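Local coordinates for DisA protein (PDB 6CCA) that probably transfers two methyl groups to one carbon of a polyketide intermediate, building a gem-dimethyl group in the disorazol assembly line, at residues T227-G232 / Q282-E287; E254-D259 / Q293-E298. All blocks are in the same frame, centred on the assembly; numbering follows the deposited sequence.

Contact 1: T227-G232 / Q282-E287; sequences TILEVG and QPLDLE
Leu229 and Leu284 meet methyl to methyl: CD2 of Leu229 lies 4.1 Å from CD2 of Leu284, and the two side chains cross at about a right angle. Two residues further along, Val231 touches two leucines with its CG1 methyl, 4.1 Å from Leu286 CD1 and 4.3 Å from Leu284 CD2. No direct hydrogen bond joins 227-232 to 282-287, and the summed buried surface is 136 Å², so methyl contacts carry the direct junction. One water adds a polar link, accepting from Gly232 N at 2.9 Å and donating to Leu284 O at 3.0 Å. Strand 226-231 lies between 253-257 and 300-306, parallel to both, as the first strand of a Rossmann-like class I methyltransferase sheet should; the turn into Gly232, whose phi is 55°, follows it. In such enzymes this strand end usually borders the S-adenosylmethionine site. Leu284 sends CG anti to its backbone N (chi1 179°), which carries the branch from the loop to the strand. Leu286 also packs on Thr318, Ile322 and Leu325 of helix 315-325, while Leu229 reaches Phe256, Thr258 and Leu325 and its backbone bonds to Val302 and Leu304.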
loop_
_atom_site.group_PDB
_atom_site.type_symbol
_atom_site.label_atom_id
_atom_site.label_comp_id
_atom_site.label_asym_id
_atom_site.label_seq_id
_atom_site.Cartn_x
_atom_site.Cartn_y
_atom_site.Cartn_z
ATOM N N THR A 227 -20.375 -11.867 5.784
ATOM C CA THR A 227 -19.083 -12.515 5.561
ATOM C C THR A 227 -18.114 -11.539 4.938
ATOM O O THR A 227 -18.376 -11.012 3.858
ATOM C CB THR A 227 -19.239 -13.738 4.641
ATOM O OG1 THR A 227 -20.260 -14.568 5.165
ATOM C CG2 THR A 227 -17.978 -14.572 4.612
ATOM N N ILE A 228 -16.983 -11.316 5.615
ATOM C CA ILE A 228 -15.999 -10.349 5.129
ATOM C C ILE A 228 -14.735 -11.107 4.815
ATOM O O ILE A 228 -14.365 -12.000 5.571
ATOM C CB ILE A 228 -15.750 -9.330 6.223
ATOM C CG1 ILE A 228 -17.060 -8.644 6.594
ATOM C CG2 ILE A 228 -14.590 -8.402 5.861
ATOM C CD1 ILE A 228 -16.943 -7.671 7.766
ATOM N N LEU A 229 -14.135 -10.822 3.684
ATOM C CA LEU A 229 -12.844 -11.398 3.309
ATOM C C LEU A 229 -11.781 -10.332 3.398
ATOM O O LEU A 229 -11.930 -9.306 2.782
ATOM C CB LEU A 229 -12.936 -11.932 1.901
ATOM C CG LEU A 229 -11.627 -12.257 1.165
ATOM C CD1 LEU A 229 -11.068 -13.483 1.847
ATOM C CD2 LEU A 229 -11.885 -12.539 -0.293
ATOM N N GLU A 230 -10.689 -10.595 4.107
ATOM C CA GLU A 230 -9.515 -9.795 3.988
ATOM C C GLU A 230 -8.481 -10.517 3.147
ATOM O O GLU A 230 -8.091 -11.641 3.443
ATOM C CB GLU A 230 -8.895 -9.437 5.328
ATOM C CG GLU A 230 -7.686 -8.546 5.172
ATOM C CD GLU A 230 -7.125 -7.976 6.485
ATOM O OE1 GLU A 230 -7.516 -8.457 7.587
ATOM O OE2 GLU A 230 -6.228 -7.084 6.338
ATOM N N VAL A 231 -8.031 -9.848 2.097
ATOM C CA VAL A 231 -6.946 -10.380 1.285
ATOM C C VAL A 231 -5.624 -9.840 1.720
ATOM O O VAL A 231 -5.523 -8.696 2.184
ATOM C CB VAL A 231 -7.181 -10.113 -0.213
ATOM C CG1 VAL A 231 -8.419 -10.904 -0.669
ATOM C CG2 VAL A 231 -7.405 -8.689 -0.493
ATOM N N GLY A 232 -4.559 -10.622 1.531
ATOM C CA GLY A 232 -3.270 -10.095 1.954
ATOM C C GLY A 232 -3.162 -9.639 3.383
ATOM O O GLY A 232 -2.446 -8.691 3.667
ATOM N N GLN A 282 -7.378 -19.041 6.004
ATOM C CA GLN A 282 -7.299 -19.839 4.762
ATOM C C GLN A 282 -6.438 -19.104 3.754
ATOM O O GLN A 282 -6.659 -17.904 3.500
ATOM C CB GLN A 282 -8.729 -19.985 4.189
ATOM C CG GLN A 282 -8.918 -20.964 3.033
ATOM C CD GLN A 282 -10.411 -21.353 2.800
ATOM O OE1 GLN A 282 -11.252 -21.243 3.686
ATOM N NE2 GLN A 282 -10.709 -21.824 1.602
ATOM N N PRO A 283 -5.493 -19.801 3.119
ATOM C CA PRO A 283 -4.685 -19.175 2.099
ATOM C C PRO A 283 -5.531 -18.747 0.859
ATOM O O PRO A 283 -6.495 -19.394 0.532
ATOM C CB PRO A 283 -3.660 -20.230 1.722
ATOM C CG PRO A 283 -3.756 -21.278 2.723
ATOM C CD PRO A 283 -5.046 -21.183 3.471
ATOM N N LEU A 284 -5.101 -17.727 0.195
ATOM C CA LEU A 284 -5.740 -17.263 -1.051
ATOM C C LEU A 284 -4.824 -16.449 -1.875
ATOM O O LEU A 284 -4.229 -15.446 -1.425
ATOM C CB LEU A 284 -6.937 -16.377 -0.766
ATOM C CG LEU A 284 -7.691 -15.805 -1.979
ATOM C CD1 LEU A 284 -8.206 -16.839 -2.972
ATOM C CD2 LEU A 284 -8.911 -15.089 -1.391
ATOM N N ASP A 285 -4.738 -16.856 -3.146
ATOM C CA ASP A 285 -3.953 -16.204 -4.147
ATOM C C ASP A 285 -4.963 -15.743 -5.179
ATOM O O ASP A 285 -5.603 -16.589 -5.796
ATOM C CB ASP A 285 -3.016 -17.194 -4.811
ATOM C CG ASP A 285 -2.108 -16.518 -5.859
ATOM O OD1 ASP A 285 -2.368 -15.382 -6.234
ATOM O OD2 ASP A 285 -1.116 -17.113 -6.273
ATOM N N LEU A 286 -5.185 -14.426 -5.310
ATOM C CA LEU A 286 -6.330 -13.959 -6.125
ATOM C C LEU A 286 -6.053 -14.157 -7.618
ATOM O O LEU A 286 -7.008 -14.275 -8.417
ATOM C CB LEU A 286 -6.625 -12.470 -5.912
ATOM C CG LEU A 286 -7.396 -12.064 -4.680
ATOM C CD1 LEU A 286 -7.404 -10.526 -4.613
ATOM C CD2 LEU A 286 -8.814 -12.637 -4.665
ATOM N N GLU A 287 -4.752 -14.166 -7.941
ATOM C CA GLU A 287 -4.266 -14.468 -9.269
ATOM C C GLU A 287 -4.489 -15.926 -9.687
ATOM O O GLU A 287 -4.229 -16.271 -10.802
ATOM C CB GLU A 287 -2.787 -14.091 -9.400
ATOM C CG GLU A 287 -2.545 -12.549 -9.424
ATOM C CD GLU A 287 -1.101 -12.169 -9.734
ATOM O OE1 GLU A 287 -0.317 -11.917 -8.836
ATOM O OE2 GLU A 287 -0.697 -12.125 -10.893
HETATM O O HOH W 1 -5.202 -13.204 0.354
#

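Contact 2: E254-D259 / Q293-E298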
loop_
_atom_site.group_PDB
_atom_site.type_symbol
_atom_site.label_atom_id
_atom_site.label_comp_id
_atom_site.label_asym_id
_atom_site.label_seq_id
_atom_site.Cartn_x
_atom_site.Cartn_y
_atom_site.Cartn_z
ATOM N N GLU A 254 -18.915 -13.705 9.868
ATOM C CA GLU A 254 -17.757 -14.542 9.582
ATOM C C GLU A 254 -16.660 -13.697 8.890
ATOM O O GLU A 254 -16.938 -13.017 7.897
ATOM C CB GLU A 254 -18.090 -15.665 8.657
ATOM C CG GLU A 254 -19.290 -16.489 8.957
ATOM C CD GLU A 254 -19.553 -17.377 7.772
ATOM O OE1 GLU A 254 -20.322 -16.977 6.812
ATOM O OE2 GLU A 254 -18.814 -18.368 7.756
ATOM N N TYR A 255 -15.422 -13.784 9.365
ATOM C CA TYR A 255 -14.340 -13.047 8.797
ATOM C C TYR A 255 -13.253 -14.029 8.298
ATOM O O TYR A 255 -12.814 -14.912 9.024
ATOM C CB TYR A 255 -13.804 -12.119 9.850
ATOM C CG TYR A 255 -12.780 -11.105 9.421
ATOM C CD1 TYR A 255 -11.443 -11.436 9.202
ATOM C CD2 TYR A 255 -13.144 -9.760 9.300
ATOM C CE1 TYR A 255 -10.499 -10.469 8.828
ATOM C CE2 TYR A 255 -12.242 -8.786 8.911
ATOM C CZ TYR A 255 -10.909 -9.123 8.690
ATOM O OH TYR A 255 -10.031 -8.105 8.313
ATOM N N PHE A 256 -12.905 -13.927 7.027
ATOM C CA PHE A 256 -11.867 -14.735 6.447
ATOM C C PHE A 256 -10.546 -13.955 6.406
ATOM O O PHE A 256 -10.363 -12.968 5.660
ATOM C CB PHE A 256 -12.265 -15.190 5.062
ATOM C CG PHE A 256 -13.210 -16.365 5.052
ATOM C CD1 PHE A 256 -14.536 -16.212 5.463
ATOM C CD2 PHE A 256 -12.763 -17.620 4.667
ATOM C CE1 PHE A 256 -15.411 -17.308 5.494
ATOM C CE2 PHE A 256 -13.647 -18.725 4.659
ATOM C CZ PHE A 256 -14.935 -18.571 5.125
ATOM N N TYR A 257 -9.613 -14.415 7.242
ATOM C CA TYR A 257 -8.232 -13.957 7.280
ATOM C C TYR A 257 -7.410 -14.764 6.251
ATOM O O TYR A 257 -7.231 -15.977 6.425
ATOM C CB TYR A 257 -7.713 -14.151 8.718
ATOM C CG TYR A 257 -6.298 -13.687 9.010
ATOM C CD1 TYR A 257 -5.205 -14.209 8.383
ATOM C CD2 TYR A 257 -6.066 -12.729 9.964
ATOM C CE1 TYR A 257 -3.906 -13.782 8.701
ATOM C CE2 TYR A 257 -4.786 -12.354 10.300
ATOM C CZ TYR A 257 -3.725 -12.894 9.663
ATOM O OH TYR A 257 -2.465 -12.421 10.016
ATOM N N THR A 258 -6.991 -14.128 5.166
ATOM C CA THR A 258 -6.353 -14.828 4.069
ATOM C C THR A 258 -5.121 -14.124 3.646
ATOM O O THR A 258 -4.957 -12.917 3.921
ATOM C CB THR A 258 -7.267 -15.029 2.815
ATOM O OG1 THR A 258 -7.299 -13.854 2.045
ATOM C CG2 THR A 258 -8.630 -15.462 3.191
ATOM N N ASP A 259 -4.174 -14.917 3.073
ATOM C CA ASP A 259 -2.942 -14.397 2.520
ATOM C C ASP A 259 -2.440 -15.413 1.525
ATOM O O ASP A 259 -2.797 -16.588 1.593
ATOM C CB ASP A 259 -1.875 -14.245 3.620
ATOM C CG ASP A 259 -0.709 -13.396 3.160
ATOM O OD1 ASP A 259 -0.848 -12.159 3.238
ATOM O OD2 ASP A 259 0.335 -13.969 2.726
ATOM N N GLN A 293 -9.363 -22.892 -4.843
ATOM C CA GLN A 293 -8.770 -22.653 -3.517
ATOM C C GLN A 293 -9.715 -22.777 -2.327
ATOM O O GLN A 293 -9.318 -22.559 -1.205
ATOM C CB GLN A 293 -8.023 -21.343 -3.511
ATOM C CG GLN A 293 -6.936 -21.240 -4.554
ATOM C CD GLN A 293 -6.329 -19.899 -4.658
ATOM O OE1 GLN A 293 -5.560 -19.455 -3.764
ATOM N NE2 GLN A 293 -6.581 -19.235 -5.775
ATOM N N GLY A 294 -10.982 -23.154 -2.569
ATOM C CA GLY A 294 -11.918 -23.420 -1.538
ATOM C C GLY A 294 -12.811 -22.227 -1.185
ATOM O O GLY A 294 -13.301 -22.196 -0.089
ATOM N N PHE A 295 -12.945 -21.244 -2.070
ATOM C CA PHE A 295 -13.780 -20.017 -1.894
ATOM C C PHE A 295 -14.896 -19.886 -2.977
ATOM O O PHE A 295 -14.618 -19.601 -4.164
ATOM C CB PHE A 295 -12.944 -18.765 -2.075
ATOM C CG PHE A 295 -11.860 -18.622 -1.065
ATOM C CD1 PHE A 295 -10.601 -19.188 -1.294
ATOM C CD2 PHE A 295 -12.093 -17.960 0.113
ATOM C CE1 PHE A 295 -9.616 -19.071 -0.346
ATOM C CE2 PHE A 295 -11.119 -17.876 1.071
ATOM C CZ PHE A 295 -9.889 -18.448 0.840
ATOM N N SER A 296 -16.132 -19.949 -2.574
ATOM C CA SER A 296 -17.194 -19.935 -3.574
ATOM C C SER A 296 -17.578 -18.540 -4.122
ATOM O O SER A 296 -17.377 -17.494 -3.461
ATOM C CB SER A 296 -18.394 -20.676 -3.010
ATOM O OG SER A 296 -18.714 -20.157 -1.761
ATOM N N ALA A 297 -18.103 -18.544 -5.332
ATOM C CA ALA A 297 -18.687 -17.377 -5.922
ATOM C C ALA A 297 -19.824 -16.790 -5.107
ATOM O O ALA A 297 -20.597 -17.524 -4.509
ATOM C CB ALA A 297 -19.268 -17.710 -7.296
ATOM N N GLU A 298 -19.868 -15.472 -5.085
ATOM C CA GLU A 298 -20.786 -14.658 -4.306
ATOM C C GLU A 298 -20.957 -15.017 -2.835
ATOM O O GLU A 298 -22.021 -14.990 -2.322
ATOM C CB GLU A 298 -22.146 -14.484 -4.987
ATOM C CG GLU A 298 -22.977 -15.710 -4.980
ATOM C CD GLU A 298 -24.478 -15.468 -4.983
ATOM O OE1 GLU A 298 -24.991 -14.446 -4.556
ATOM O OE2 GLU A 298 -25.142 -16.391 -5.379
#
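The backbones stay well apart, with 10.1 Å between CA of Phe256 and CA of Phe295 at their nearest pairing, so side chains alone bridge 254-259 and 293-298. Phe295 supplies the bridge from the loop: its CE2 lies 4.0 Å from Phe256 CD2, and its CZ lies 4.0 Å from Thr258 CG2. The two phenylalanines run past each other in opposite directions and their rings meet obliquely. Thr258 approaches Phe295 from the opposite direction, methyl first. Its chi1 of 81° sets OG1 between the backbone N and the carbonyl carbon and so leaves CG2 anti to the carbonyl carbon; the methyl meets the ring obliquely, at CZ and CE2, while the hydroxyl hydrogen-bonds to Glu230 O in the adjoining strand. The threonine thus splits its apolar and polar branches between two neighbours, and the hydroxyl bond limits rotation about CA-CB. All three touching residues are buried, although they cover just 95 Å² between the segments. Phe256 and Phe295 both touch Gln282. The loop packs on strands ordered 279-281, 253-257, 226-231, 300-306, all parallel in this part of a mixed sheet, as in the Rossmann-like core of class I methyltransferases.

How the contacts relate
The centres of contacts 1 and 2 lie about 5 Å apart, inside the methyltransferase domain. Their segments alternate along the chain, in the order 227-232, 254-259, 282-287, 293-298. The first two carry neighbouring parallel strands; the last two belong to the connection between strands 279-281 and 300-306, which therefore packs against both. Direct bonds tie the strand segments together: Tyr255 OH lies 2.6 Å from Glu230 OE1, probably as a hydrogen bond. The loop segments also meet, with Pro283 O 3.3 Å from Phe295 CE1. The two contacts thus adjoin, and together they seat the connection on the neighbouring strands 226-231 and 253-257.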